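Local coordinates for THUMP domain-containing protein (Pyrococcus horikoshii, PDB 1VBK), which is of unknown function but, as a THUMP-containing relative of the thiamine-biosynthesis protein ThiI, probably binds RNA and ATP, at residues K261-N266 with V286-I291; R181-L186 with I206-G211; I195-K200 with E296-V301; K219-W224 with G236-A241. One frame throughout, in Å; residues are numbered along the deposited sequence.

Contacts 1, 2 and 4 all belong to the five-stranded parallel sheet of the ThiI-like region and the elements around it. Contact 2 is its buried centre, two adjacent strands joined by a regular ladder of backbone hydrogen bonds. Contact 4 lies beside it, packing helix 215-228 on the lead-in to strand 239-241, the outermost within this chain, which pairs with strand 204-210 of contact 2. Contact 1 sits at the other edge, where a single backbone hydrogen bond gives way to loop packing and a bridging water. Contact 3 is helix against helix: it ties helix 189-200, which links the strands of contact 2, to the C-terminal helix 295-305. Contacts 1, 3 and 4 are partly buried and mix apolar packing with polar links.

Contact 1 (K261-N266 with V286-I291); sequences KGLRPN and VYYPLI
Tyr288 CG stands anti to its carbonyl carbon (chi1 -48°), which carries the ring toward residues 261-266, while Leu263, with CG anti to the backbone N (chi1 -169°), lies beside it and points the same way. The contact forms at the C-terminal end of two neighbouring strands, 258-260 and 286-287, at one edge of the parallel Rossmann-like sheet of the ThiI-type domain. Lys261 N gives Tyr287 O a hydrogen bond of 3.1 Å, met nearly along the C=O axis. Beyond it, packing takes over. Leu263 CB lies 3.6 Å from Tyr288 CD1, and Leu263 CD2 is 3.7 Å from Tyr288 CE1. Asp278 of helix 273-281 holds both Tyr288 OH and Lys261 NZ, and Glu274 forms a second salt bridge with the lysine. Tyr288 is also the N-cap residue of helix 289-292. In that helix Leu290 CD1 rests 3.4 Å from Gly262 O, and Ile291 slides past Pro265 in the opposite direction, its CG1 tight against Pro265 CD at 3.5 Å. One water clasps the two segments: it accepts from Leu290 N and donates to Lys261 O and, at 2.7 Å, to Leu263 O.

Contact 2 (R181-L186 with I206-G211); sequences RMIGIL and IPVYIG
Four backbone hydrogen bonds tie residues 181-186 to residues 206-211. Gly184 uses both its polar atoms: its N donates to Ile206 O at 2.9 Å, and its O accepts from Val208 N at 2.8 Å. On either side of it, Ile206 N donates to Met182 O, and Leu186 N donates to Val208 O. Three of the donors lie in the plane of the carbonyl they meet; Gly184 N instead stands above that of Ile206, 40° out of it. Ile206 O also receives a close CA-H...O contact from Ile183 CA at 3.2 Å. The pairing is parallel, with the short strands turned 31° from each other, and helix 189-200 connects the two strands, making a beta-alpha-beta unit in the middle of the five-stranded sheet. Ile183 spends its own backbone polar atoms on the next strand, bonding to Gly258 and Ile260, while Tyr209 bonds on its other side to Val239 and Ala241. Where the ladder ends, a water accepts from Ile210 N and donates to Leu186 O, which also approaches the Tyr209 ring at its edge. Arg181 NE forms a salt bridge with Glu204, and NH1 donates to Phe254 O of its own chain and to Asp253 O of the second subunit. Ile206 CD1 lies across the arginine chain, 3.9 Å from Arg181 CD. On the same face as Ile206, Ile185 CD1 meets Ile210 CD1 at 3.9 Å.

Contact 3 (I195-K200 with E296-V301); sequences IFLMMK and EYIKSV
Leu197 carries the apolar part of this contact: its CD2 lies 4.0 Å from Tyr297 CE2, the two side chains meeting tip to tip, and 3.9 Å from Val301 CG2. Val301 CG1 reaches Phe196 CE1 at 3.8 Å, the side chains sliding past each other in opposite directions. The polar link is Lys200 NZ, which donates to Tyr297 OH at 2.9 Å. Lys200 is extended until a bend at chi4 (-64°) turns the ammonium in at the edge of the phenol ring. A water in the plane of that ring joins Tyr297 OH, at 2.6 Å, to Leu197 O, to which it donates. One face of the Tyr297 ring rests on Val301 CG2, one helical turn further along; this and Leu197 CD2 help set the ring's orientation. The axes of segments 195-200 and 296-301 run at 99° to each other and come no closer than 11.9 Å, so long side chains span the gap between helix 189-200 of the parallel-sheet region and the C-terminal helix 295-305. Further out, Phe196 makes edge-to-face contacts with Phe69, Trp171 and Tyr230, and Leu197 packs on Leu290. Ammonium and water together hold the phenol oxygen in place and probably polarise it, perhaps easing its ionisation somewhat.

Contact 4 (K219-W224 with G236-A241); sequences KVRSLW and GFLVVA
A single direct hydrogen bond crosses from helix 215-228 to the chain leading into strand 239-241: Trp224 NE1 donates to Gly236 O at 2.9 Å. The oxygen lies in the indole plane, but the donor stands well above the plane of the carbonyl, 65° out of it, so the bond does not follow a lone pair. Trp224 CG is anti to the backbone N (chi1 178°), which sends the ring out from the helix toward Gly236. The glycine has a positive phi (59°), and its CA sits in plane at the edge of the indole, 3.4 Å from Trp224 CZ2.

A water makes the second polar link, accepting from Arg221 NH1 at 3.0 Å and donating to Leu238 O at 2.8 Å; it lies in the plane of the guanidinium.

Apolar packing centres on Leu238, which points at the helix. Its CD2 meets Val220 CG1 at 4.0 Å, the two side chains crossing at about a right angle, and also touches Arg221 CG at 3.8 Å. Leu238 CB lies 4.1 Å from Trp224 CD1. The extended Arg221 chain runs on to place NH2 near Val240 CG2. Behind them, Pro207 of the adjacent strand touches both Trp224 and Leu238, and Tyr209 touches Val220 and Val240. Here a helix packs on the loop leading into the next strand and on that strand's Val240, within the beta-alpha-beta crossover from strand 204-210 to edge strand 239-241 of a Rossmann-like parallel sheet.

Contact 1 (K261-N266 with V286-I291)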
loop_
_atom_site.group_PDB
_atom_site.type_symbol
_atom_site.label_atom_id
_atom_site.label_comp_id
_atom_site.label_asym_id
_atom_site.label_seq_id
_atom_site.Cartn_x
_atom_site.Cartn_y
_atom_site.Cartn_z
ATOM N N LYS A 261 -11.906 9.696 6.359
ATOM C CA LYS A 261 -13.249 10.282 6.398
ATOM C C LYS A 261 -13.279 11.465 7.363
ATOM O O LYS A 261 -12.493 11.517 8.304
ATOM C CB LYS A 261 -14.286 9.230 6.812
ATOM C CG LYS A 261 -14.546 8.179 5.732
ATOM C CD LYS A 261 -15.526 7.101 6.183
ATOM C CE LYS A 261 -16.915 7.658 6.440
ATOM N NZ LYS A 261 -17.856 6.594 6.916
ATOM N N GLY A 262 -14.187 12.409 7.127
ATOM C CA GLY A 262 -14.267 13.587 7.976
ATOM C C GLY A 262 -15.168 13.465 9.190
ATOM O O GLY A 262 -15.607 14.473 9.743
ATOM N N LEU A 263 -15.422 12.232 9.613
ATOM C CA LEU A 263 -16.283 11.952 10.757
ATOM C C LEU A 263 -15.838 12.635 12.053
ATOM O O LEU A 263 -14.648 12.678 12.376
ATOM C CB LEU A 263 -16.352 10.436 10.972
ATOM C CG LEU A 263 -17.395 9.880 11.943
ATOM C CD1 LEU A 263 -18.790 10.184 11.424
ATOM C CD2 LEU A 263 -17.202 8.380 12.084
ATOM N N ARG A 264 -16.809 13.167 12.792
ATOM C CA ARG A 264 -16.550 13.835 14.065
ATOM C C ARG A 264 -17.303 13.113 15.179
ATOM O O ARG A 264 -18.331 12.484 14.935
ATOM C CB ARG A 264 -17.026 15.288 14.029
ATOM C CG ARG A 264 -16.324 16.179 13.030
ATOM C CD ARG A 264 -16.928 17.570 13.083
ATOM N NE ARG A 264 -18.364 17.538 12.811
ATOM C CZ ARG A 264 -19.184 18.566 13.007
ATOM N NH1 ARG A 264 -18.712 19.711 13.479
ATOM N NH2 ARG A 264 -20.475 18.451 12.723
ATOM N N PRO A 265 -16.805 13.211 16.422
ATOM C CA PRO A 265 -17.453 12.557 17.563
ATOM C C PRO A 265 -18.936 12.919 17.622
ATOM O O PRO A 265 -19.771 12.120 18.047
ATOM C CB PRO A 265 -16.679 13.107 18.759
ATOM C CG PRO A 265 -15.312 13.346 18.195
ATOM C CD PRO A 265 -15.625 13.978 16.859
ATOM N N ASN A 266 -19.246 14.131 17.174
ATOM C CA ASN A 266 -20.606 14.654 17.163
ATOM C C ASN A 266 -21.539 13.920 16.201
ATOM O O ASN A 266 -22.760 14.056 16.297
ATOM C CB ASN A 266 -20.559 16.151 16.815
ATOM C CG ASN A 266 -21.893 16.690 16.326
ATOM O OD1 ASN A 266 -22.004 17.209 15.213
ATOM N ND2 ASN A 266 -22.920 16.562 17.161
ATOM N N VAL A 286 -9.718 2.463 8.136
ATOM C CA VAL A 286 -10.342 3.757 7.909
ATOM C C VAL A 286 -9.853 4.680 9.018
ATOM O O VAL A 286 -9.822 4.290 10.185
ATOM C CB VAL A 286 -11.880 3.651 7.962
ATOM C CG1 VAL A 286 -12.510 5.011 7.711
ATOM C CG2 VAL A 286 -12.361 2.649 6.926
ATOM N N TYR A 287 -9.453 5.891 8.654
ATOM C CA TYR A 287 -8.954 6.842 9.635
ATOM C C TYR A 287 -9.864 8.048 9.770
ATOM O O TYR A 287 -10.460 8.503 8.790
ATOM C CB TYR A 287 -7.538 7.287 9.263
ATOM C CG TYR A 287 -6.564 6.133 9.186
ATOM C CD1 TYR A 287 -6.385 5.421 7.999
ATOM C CD2 TYR A 287 -5.847 5.727 10.310
ATOM C CE1 TYR A 287 -5.515 4.333 7.933
ATOM C CE2 TYR A 287 -4.973 4.638 10.258
ATOM C CZ TYR A 287 -4.811 3.947 9.064
ATOM O OH TYR A 287 -3.942 2.881 8.998
ATOM N N TYR A 288 -9.962 8.555 10.996
ATOM C CA TYR A 288 -10.803 9.701 11.314
ATOM C C TYR A 288 -9.958 10.755 12.027
ATOM O O TYR A 288 -9.960 10.844 13.256
ATOM C CB TYR A 288 -11.939 9.256 12.232
ATOM C CG TYR A 288 -12.655 8.010 11.765
ATOM C CD1 TYR A 288 -13.591 8.062 10.732
ATOM C CD2 TYR A 288 -12.402 6.776 12.363
ATOM C CE1 TYR A 288 -14.264 6.916 10.308
ATOM C CE2 TYR A 288 -13.066 5.622 11.945
ATOM C CZ TYR A 288 -13.995 5.704 10.919
ATOM O OH TYR A 288 -14.651 4.571 10.500
ATOM N N PRO A 289 -9.229 11.575 11.259
ATOM C CA PRO A 289 -8.370 12.623 11.816
ATOM C C PRO A 289 -9.044 13.558 12.820
ATOM O O PRO A 289 -8.450 13.913 13.838
ATOM C CB PRO A 289 -7.896 13.375 10.573
ATOM C CG PRO A 289 -7.903 12.326 9.518
ATOM C CD PRO A 289 -9.202 11.609 9.787
ATOM N N LEU A 290 -10.280 13.952 12.532
ATOM C CA LEU A 290 -11.002 14.874 13.403
ATOM C C LEU A 290 -11.405 14.267 14.741
ATOM O O LEU A 290 -11.830 14.980 15.651
ATOM C CB LEU A 290 -12.231 15.423 12.674
ATOM C CG LEU A 290 -11.921 16.098 11.327
ATOM C CD1 LEU A 290 -13.198 16.640 10.707
ATOM C CD2 LEU A 290 -10.914 17.216 11.532
ATOM N N ILE A 291 -11.267 12.950 14.862
ATOM C CA ILE A 291 -11.598 12.262 16.101
ATOM C C ILE A 291 -10.323 11.806 16.808
ATOM O O ILE A 291 -10.207 11.916 18.030
ATOM C CB ILE A 291 -12.488 11.019 15.842
ATOM C CG1 ILE A 291 -13.852 11.454 15.299
ATOM C CG2 ILE A 291 -12.660 10.216 17.127
ATOM C CD1 ILE A 291 -14.782 10.296 14.961
HETATM O O HOH W 1 -12.295 12.570 11.027
#

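Contact 2 (R181-L186 with I206-G211)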
loop_
_atom_site.group_PDB
_atom_site.type_symbol
_atom_site.label_atom_id
_atom_site.label_comp_id
_atom_site.label_asym_id
_atom_site.label_seq_id
_atom_site.Cartn_x
_atom_site.Cartn_y
_atom_site.Cartn_z
ATOM N N ARG A 181 -0.141 5.730 0.617
ATOM C CA ARG A 181 -1.246 6.300 -0.141
ATOM C C ARG A 181 -2.611 5.854 0.379
ATOM O O ARG A 181 -2.822 4.680 0.680
ATOM C CB ARG A 181 -1.102 5.909 -1.615
ATOM C CG ARG A 181 -2.362 6.070 -2.447
ATOM C CD ARG A 181 -2.153 5.490 -3.832
ATOM N NE ARG A 181 -1.222 6.300 -4.609
ATOM C CZ ARG A 181 -0.624 5.898 -5.724
ATOM N NH1 ARG A 181 -0.846 4.681 -6.202
ATOM N NH2 ARG A 181 0.181 6.726 -6.375
ATOM N N MET A 182 -3.535 6.803 0.470
ATOM C CA MET A 182 -4.889 6.525 0.942
ATOM C C MET A 182 -5.882 7.292 0.087
ATOM O O MET A 182 -5.503 8.209 -0.637
ATOM C CB MET A 182 -5.063 6.996 2.390
ATOM C CG MET A 182 -4.086 6.418 3.389
ATOM S SD MET A 182 -4.547 6.953 5.039
ATOM C CE MET A 182 -3.377 6.046 6.036
ATOM N N ILE A 183 -7.153 6.907 0.150
ATOM C CA ILE A 183 -8.169 7.647 -0.582
ATOM C C ILE A 183 -8.831 8.491 0.492
ATOM O O ILE A 183 -8.879 8.095 1.659
ATOM C CB ILE A 183 -9.250 6.741 -1.237
ATOM C CG1 ILE A 183 -9.965 5.915 -0.167
ATOM C CG2 ILE A 183 -8.618 5.862 -2.306
ATOM C CD1 ILE A 183 -11.173 5.141 -0.692
ATOM N N GLY A 184 -9.316 9.664 0.108
ATOM C CA GLY A 184 -9.974 10.527 1.066
ATOM C C GLY A 184 -11.373 10.785 0.560
ATOM O O GLY A 184 -11.545 11.278 -0.554
ATOM N N ILE A 185 -12.376 10.434 1.357
ATOM C CA ILE A 185 -13.754 10.654 0.941
ATOM C C ILE A 185 -14.060 12.123 1.187
ATOM O O ILE A 185 -14.200 12.558 2.332
ATOM C CB ILE A 185 -14.739 9.769 1.737
ATOM C CG1 ILE A 185 -14.327 8.296 1.631
ATOM C CG2 ILE A 185 -16.152 9.947 1.190
ATOM C CD1 ILE A 185 -14.243 7.773 0.208
ATOM N N LEU A 186 -14.162 12.878 0.097
ATOM C CA LEU A 186 -14.407 14.316 0.152
ATOM C C LEU A 186 -15.849 14.696 -0.178
ATOM O O LEU A 186 -16.355 14.369 -1.253
ATOM C CB LEU A 186 -13.448 15.013 -0.819
ATOM C CG LEU A 186 -13.433 16.537 -0.944
ATOM C CD1 LEU A 186 -13.017 17.170 0.371
ATOM C CD2 LEU A 186 -12.466 16.933 -2.049
ATOM N N ILE A 206 -5.728 10.428 -2.539
ATOM C CA ILE A 206 -6.489 10.463 -3.776
ATOM C C ILE A 206 -7.890 10.880 -3.328
ATOM O O ILE A 206 -8.587 10.116 -2.653
ATOM C CB ILE A 206 -6.573 9.074 -4.447
ATOM C CG1 ILE A 206 -5.182 8.623 -4.900
ATOM C CG2 ILE A 206 -7.515 9.135 -5.645
ATOM C CD1 ILE A 206 -5.167 7.242 -5.539
ATOM N N PRO A 207 -8.312 12.105 -3.674
ATOM C CA PRO A 207 -9.646 12.547 -3.265
ATOM C C PRO A 207 -10.732 11.829 -4.054
ATOM O O PRO A 207 -10.635 11.691 -5.275
ATOM C CB PRO A 207 -9.609 14.047 -3.548
ATOM C CG PRO A 207 -8.745 14.115 -4.773
ATOM C CD PRO A 207 -7.614 13.163 -4.429
ATOM N N VAL A 208 -11.761 11.369 -3.351
ATOM C CA VAL A 208 -12.856 10.659 -3.998
ATOM C C VAL A 208 -14.201 11.258 -3.631
ATOM O O VAL A 208 -14.493 11.490 -2.457
ATOM C CB VAL A 208 -12.881 9.159 -3.603
ATOM C CG1 VAL A 208 -14.096 8.466 -4.235
ATOM C CG2 VAL A 208 -11.600 8.477 -4.059
ATOM N N TYR A 209 -15.007 11.521 -4.651
ATOM C CA TYR A 209 -16.342 12.055 -4.452
ATOM C C TYR A 209 -17.320 10.933 -4.776
ATOM O O TYR A 209 -17.349 10.439 -5.900
ATOM C CB TYR A 209 -16.612 13.231 -5.388
ATOM C CG TYR A 209 -18.054 13.691 -5.358
ATOM C CD1 TYR A 209 -18.561 14.384 -4.263
ATOM C CD2 TYR A 209 -18.913 13.421 -6.423
ATOM C CE1 TYR A 209 -19.889 14.802 -4.228
ATOM C CE2 TYR A 209 -20.246 13.833 -6.396
ATOM C CZ TYR A 209 -20.724 14.524 -5.297
ATOM O OH TYR A 209 -22.034 14.948 -5.270
ATOM N N ILE A 210 -18.106 10.523 -3.788
ATOM C CA ILE A 210 -19.085 9.466 -3.998
ATOM C C ILE A 210 -20.434 10.125 -4.261
ATOM O O ILE A 210 -21.124 10.551 -3.339
ATOM C CB ILE A 210 -19.183 8.537 -2.765
ATOM C CG1 ILE A 210 -17.813 7.920 -2.476
ATOM C CG2 ILE A 210 -20.191 7.419 -3.026
ATOM C CD1 ILE A 210 -17.772 7.076 -1.219
ATOM N N GLY A 211 -20.794 10.226 -5.533
ATOM C CA GLY A 211 -22.052 10.849 -5.884
ATOM C C GLY A 211 -22.215 10.999 -7.381
ATOM O O GLY A 211 -21.554 10.311 -8.159
HETATM O O HOH W 2 -17.914 11.883 -1.313
#

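Contact 3 (I195-K200 with E296-V301)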
loop_
_atom_site.group_PDB
_atom_site.type_symbol
_atom_site.label_atom_id
_atom_site.label_comp_id
_atom_site.label_asym_id
_atom_site.label_seq_id
_atom_site.Cartn_x
_atom_site.Cartn_y
_atom_site.Cartn_z
ATOM N N ILE A 195 -8.594 15.546 5.164
ATOM C CA ILE A 195 -7.622 15.210 4.127
ATOM C C ILE A 195 -6.361 16.049 4.280
ATOM O O ILE A 195 -5.249 15.541 4.164
ATOM C CB ILE A 195 -8.226 15.421 2.725
ATOM C CG1 ILE A 195 -9.311 14.363 2.487
ATOM C CG2 ILE A 195 -7.132 15.345 1.659
ATOM C CD1 ILE A 195 -10.091 14.530 1.203
ATOM N N PHE A 196 -6.539 17.336 4.556
ATOM C CA PHE A 196 -5.404 18.230 4.738
ATOM C C PHE A 196 -4.506 17.720 5.868
ATOM O O PHE A 196 -3.286 17.661 5.723
ATOM C CB PHE A 196 -5.906 19.653 5.038
ATOM C CG PHE A 196 -4.808 20.650 5.298
ATOM C CD1 PHE A 196 -4.190 20.719 6.543
ATOM C CD2 PHE A 196 -4.385 21.515 4.294
ATOM C CE1 PHE A 196 -3.163 21.633 6.786
ATOM C CE2 PHE A 196 -3.358 22.436 4.523
ATOM C CZ PHE A 196 -2.747 22.493 5.776
ATOM N N LEU A 197 -5.116 17.335 6.986
ATOM C CA LEU A 197 -4.366 16.839 8.136
ATOM C C LEU A 197 -3.573 15.567 7.836
ATOM O O LEU A 197 -2.469 15.381 8.349
ATOM C CB LEU A 197 -5.314 16.593 9.312
ATOM C CG LEU A 197 -5.997 17.842 9.883
ATOM C CD1 LEU A 197 -7.087 17.437 10.866
ATOM C CD2 LEU A 197 -4.960 18.726 10.558
ATOM N N MET A 198 -4.127 14.693 7.003
ATOM C CA MET A 198 -3.438 13.452 6.658
ATOM C C MET A 198 -2.297 13.685 5.667
ATOM O O MET A 198 -1.260 13.024 5.740
ATOM C CB MET A 198 -4.432 12.435 6.098
ATOM C CG MET A 198 -5.453 11.951 7.115
ATOM S SD MET A 198 -4.671 11.220 8.566
ATOM C CE MET A 198 -4.050 9.686 7.879
ATOM N N MET A 199 -2.480 14.618 4.737
ATOM C CA MET A 199 -1.413 14.917 3.792
ATOM C C MET A 199 -0.220 15.457 4.591
ATOM O O MET A 199 0.937 15.137 4.303
ATOM C CB MET A 199 -1.868 15.954 2.764
ATOM C CG MET A 199 -2.865 15.416 1.751
ATOM S SD MET A 199 -3.174 16.568 0.396
ATOM C CE MET A 199 -4.486 17.539 1.097
ATOM N N LYS A 200 -0.521 16.257 5.609
ATOM C CA LYS A 200 0.503 16.844 6.471
ATOM C C LYS A 200 1.303 15.754 7.181
ATOM O O LYS A 200 2.457 15.961 7.554
ATOM C CB LYS A 200 -0.153 17.773 7.501
ATOM C CG LYS A 200 0.814 18.460 8.473
ATOM C CD LYS A 200 0.051 19.408 9.408
ATOM C CE LYS A 200 0.955 20.042 10.455
ATOM N NZ LYS A 200 1.541 19.034 11.380
ATOM N N GLU A 296 -6.725 20.850 20.604
ATOM C CA GLU A 296 -5.915 22.066 20.508
ATOM C C GLU A 296 -5.087 22.102 19.228
ATOM O O GLU A 296 -4.879 23.166 18.643
ATOM C CB GLU A 296 -4.994 22.192 21.723
ATOM C CG GLU A 296 -5.732 22.410 23.036
ATOM C CD GLU A 296 -6.684 23.590 22.979
ATOM O OE1 GLU A 296 -6.240 24.695 22.598
ATOM O OE2 GLU A 296 -7.874 23.411 23.319
ATOM N N TYR A 297 -4.613 20.939 18.796
ATOM C CA TYR A 297 -3.822 20.853 17.576
ATOM C C TYR A 297 -4.673 21.227 16.370
ATOM O O TYR A 297 -4.279 22.055 15.547
ATOM C CB TYR A 297 -3.280 19.435 17.385
ATOM C CG TYR A 297 -2.717 19.194 16.002
ATOM C CD1 TYR A 297 -1.592 19.891 15.552
ATOM C CD2 TYR A 297 -3.321 18.285 15.132
ATOM C CE1 TYR A 297 -1.084 19.687 14.266
ATOM C CE2 TYR A 297 -2.823 18.073 13.849
ATOM C CZ TYR A 297 -1.707 18.776 13.422
ATOM O OH TYR A 297 -1.217 18.567 12.156
ATOM N N ILE A 298 -5.843 20.608 16.264
ATOM C CA ILE A 298 -6.738 20.881 15.148
ATOM C C ILE A 298 -7.087 22.364 15.080
ATOM O O ILE A 298 -7.160 22.944 13.994
ATOM C CB ILE A 298 -8.035 20.046 15.258
ATOM C CG1 ILE A 298 -7.693 18.552 15.176
ATOM C CG2 ILE A 298 -9.006 20.440 14.149
ATOM C CD1 ILE A 298 -8.894 17.629 15.278
ATOM N N LYS A 299 -7.301 22.975 16.240
ATOM C CA LYS A 299 -7.630 24.398 16.300
ATOM C C LYS A 299 -6.471 25.221 15.740
ATOM O O LYS A 299 -6.679 26.168 14.982
ATOM C CB LYS A 299 -7.902 24.824 17.748
ATOM C CG LYS A 299 -8.974 24.010 18.459
ATOM C CD LYS A 299 -10.342 24.172 17.814
ATOM C CE LYS A 299 -10.865 25.591 17.962
ATOM N NZ LYS A 299 -12.234 25.726 17.391
ATOM N N SER A 300 -5.248 24.853 16.111
ATOM C CA SER A 300 -4.068 25.573 15.640
ATOM C C SER A 300 -3.994 25.523 14.115
ATOM O O SER A 300 -3.697 26.525 13.467
ATOM C CB SER A 300 -2.795 24.978 16.246
ATOM O OG SER A 300 -2.508 23.699 15.702
ATOM N N VAL A 301 -4.269 24.354 13.542
ATOM C CA VAL A 301 -4.240 24.210 12.091
ATOM C C VAL A 301 -5.296 25.103 11.463
ATOM O O VAL A 301 -5.012 25.855 10.530
ATOM C CB VAL A 301 -4.502 22.753 11.660
ATOM C CG1 VAL A 301 -4.582 22.668 10.138
ATOM C CG2 VAL A 301 -3.391 21.857 12.185
HETATM O O HOH W 3 -2.093 16.354 11.022
#

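Contact 4 (K219-W224 with G236-A241)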
loop_
_atom_site.group_PDB
_atom_site.type_symbol
_atom_site.label_atom_id
_atom_site.label_comp_id
_atom_site.label_asym_id
_atom_site.label_seq_id
_atom_site.Cartn_x
_atom_site.Cartn_y
_atom_site.Cartn_z
ATOM N N LYS A 219 -19.452 22.061 -5.647
ATOM C CA LYS A 219 -18.993 22.533 -4.349
ATOM C C LYS A 219 -17.756 21.744 -3.922
ATOM O O LYS A 219 -16.831 22.296 -3.321
ATOM C CB LYS A 219 -20.112 22.366 -3.316
ATOM C CG LYS A 219 -19.661 22.369 -1.859
ATOM C CD LYS A 219 -18.984 23.667 -1.462
ATOM C CE LYS A 219 -18.569 23.625 0.002
ATOM N NZ LYS A 219 -17.889 24.878 0.442
ATOM N N VAL A 220 -17.738 20.453 -4.240
ATOM C CA VAL A 220 -16.602 19.613 -3.884
ATOM C C VAL A 220 -15.380 19.945 -4.732
ATOM O O VAL A 220 -14.265 19.985 -4.219
ATOM C CB VAL A 220 -16.942 18.118 -4.029
ATOM C CG1 VAL A 220 -15.682 17.268 -3.849
ATOM C CG2 VAL A 220 -17.973 17.731 -2.985
ATOM N N ARG A 221 -15.584 20.189 -6.023
ATOM C CA ARG A 221 -14.462 20.527 -6.890
ATOM C C ARG A 221 -13.767 21.794 -6.391
ATOM O O ARG A 221 -12.547 21.917 -6.491
ATOM C CB ARG A 221 -14.925 20.721 -8.339
ATOM C CG ARG A 221 -15.306 19.428 -9.053
ATOM C CD ARG A 221 -15.588 19.677 -10.529
ATOM N NE ARG A 221 -15.994 18.470 -11.250
ATOM C CZ ARG A 221 -15.222 17.400 -11.435
ATOM N NH1 ARG A 221 -13.988 17.371 -10.949
ATOM N NH2 ARG A 221 -15.679 16.360 -12.119
ATOM N N SER A 222 -14.539 22.732 -5.851
ATOM C CA SER A 222 -13.958 23.967 -5.342
ATOM C C SER A 222 -13.187 23.687 -4.051
ATOM O O SER A 222 -12.202 24.360 -3.748
ATOM C CB SER A 222 -15.044 25.027 -5.113
ATOM O OG SER A 222 -16.069 24.553 -4.260
ATOM N N LEU A 223 -13.630 22.688 -3.295
ATOM C CA LEU A 223 -12.944 22.319 -2.063
ATOM C C LEU A 223 -11.607 21.698 -2.445
ATOM O O LEU A 223 -10.575 21.991 -1.840
ATOM C CB LEU A 223 -13.767 21.307 -1.262
ATOM C CG LEU A 223 -15.056 21.810 -0.606
ATOM C CD1 LEU A 223 -15.763 20.650 0.082
ATOM C CD2 LEU A 223 -14.728 22.902 0.402
ATOM N N TRP A 224 -11.627 20.842 -3.461
ATOM C CA TRP A 224 -10.405 20.193 -3.907
ATOM C C TRP A 224 -9.407 21.206 -4.473
ATOM O O TRP A 224 -8.199 21.053 -4.294
ATOM C CB TRP A 224 -10.706 19.120 -4.959
ATOM C CG TRP A 224 -9.454 18.468 -5.455
ATOM C CD1 TRP A 224 -9.007 18.419 -6.742
ATOM C CD2 TRP A 224 -8.422 17.886 -4.649
ATOM N NE1 TRP A 224 -7.754 17.854 -6.790
ATOM C CE2 TRP A 224 -7.371 17.518 -5.517
ATOM C CE3 TRP A 224 -8.282 17.645 -3.276
ATOM C CZ2 TRP A 224 -6.191 16.923 -5.057
ATOM C CZ3 TRP A 224 -7.109 17.052 -2.817
ATOM C CH2 TRP A 224 -6.079 16.699 -3.708
ATOM N N GLY A 236 -3.128 14.388 -7.522
ATOM C CA GLY A 236 -4.032 15.493 -7.251
ATOM C C GLY A 236 -5.257 15.668 -8.130
ATOM O O GLY A 236 -5.622 16.799 -8.453
ATOM N N PHE A 237 -5.897 14.568 -8.513
ATOM C CA PHE A 237 -7.098 14.640 -9.338
ATOM C C PHE A 237 -8.289 14.066 -8.588
ATOM O O PHE A 237 -8.196 13.001 -7.980
ATOM C CB PHE A 237 -6.910 13.872 -10.650
ATOM C CG PHE A 237 -5.930 14.506 -11.592
ATOM C CD1 PHE A 237 -6.024 15.859 -11.907
ATOM C CD2 PHE A 237 -4.913 13.752 -12.168
ATOM C CE1 PHE A 237 -5.117 16.455 -12.781
ATOM C CE2 PHE A 237 -3.999 14.337 -13.044
ATOM C CZ PHE A 237 -4.102 15.692 -13.350
ATOM N N LEU A 238 -9.406 14.781 -8.631
ATOM C CA LEU A 238 -10.620 14.338 -7.962
ATOM C C LEU A 238 -11.235 13.175 -8.722
ATOM O O LEU A 238 -11.429 13.248 -9.931
ATOM C CB LEU A 238 -11.633 15.481 -7.879
ATOM C CG LEU A 238 -12.969 15.127 -7.217
ATOM C CD1 LEU A 238 -12.729 14.772 -5.760
ATOM C CD2 LEU A 238 -13.933 16.296 -7.329
ATOM N N VAL A 239 -11.534 12.098 -8.004
ATOM C CA VAL A 239 -12.138 10.915 -8.604
ATOM C C VAL A 239 -13.606 10.849 -8.211
ATOM O O VAL A 239 -13.940 10.897 -7.031
ATOM C CB VAL A 239 -11.448 9.625 -8.118
ATOM C CG1 VAL A 239 -12.194 8.405 -8.642
ATOM C CG2 VAL A 239 -10.001 9.603 -8.578
ATOM N N VAL A 240 -14.481 10.755 -9.204
ATOM C CA VAL A 240 -15.913 10.666 -8.948
ATOM C C VAL A 240 -16.327 9.205 -9.079
ATOM O O VAL A 240 -16.146 8.599 -10.131
ATOM C CB VAL A 240 -16.717 11.514 -9.966
ATOM C CG1 VAL A 240 -18.197 11.488 -9.616
ATOM C CG2 VAL A 240 -16.198 12.939 -9.978
ATOM N N ALA A 241 -16.865 8.634 -8.006
ATOM C CA ALA A 241 -17.303 7.240 -8.025
ATOM C C ALA A 241 -18.822 7.193 -7.970
ATOM O O ALA A 241 -19.428 7.625 -6.992
ATOM C CB ALA A 241 -16.706 6.482 -6.842
HETATM O O HOH W 4 -12.015 15.229 -11.789
#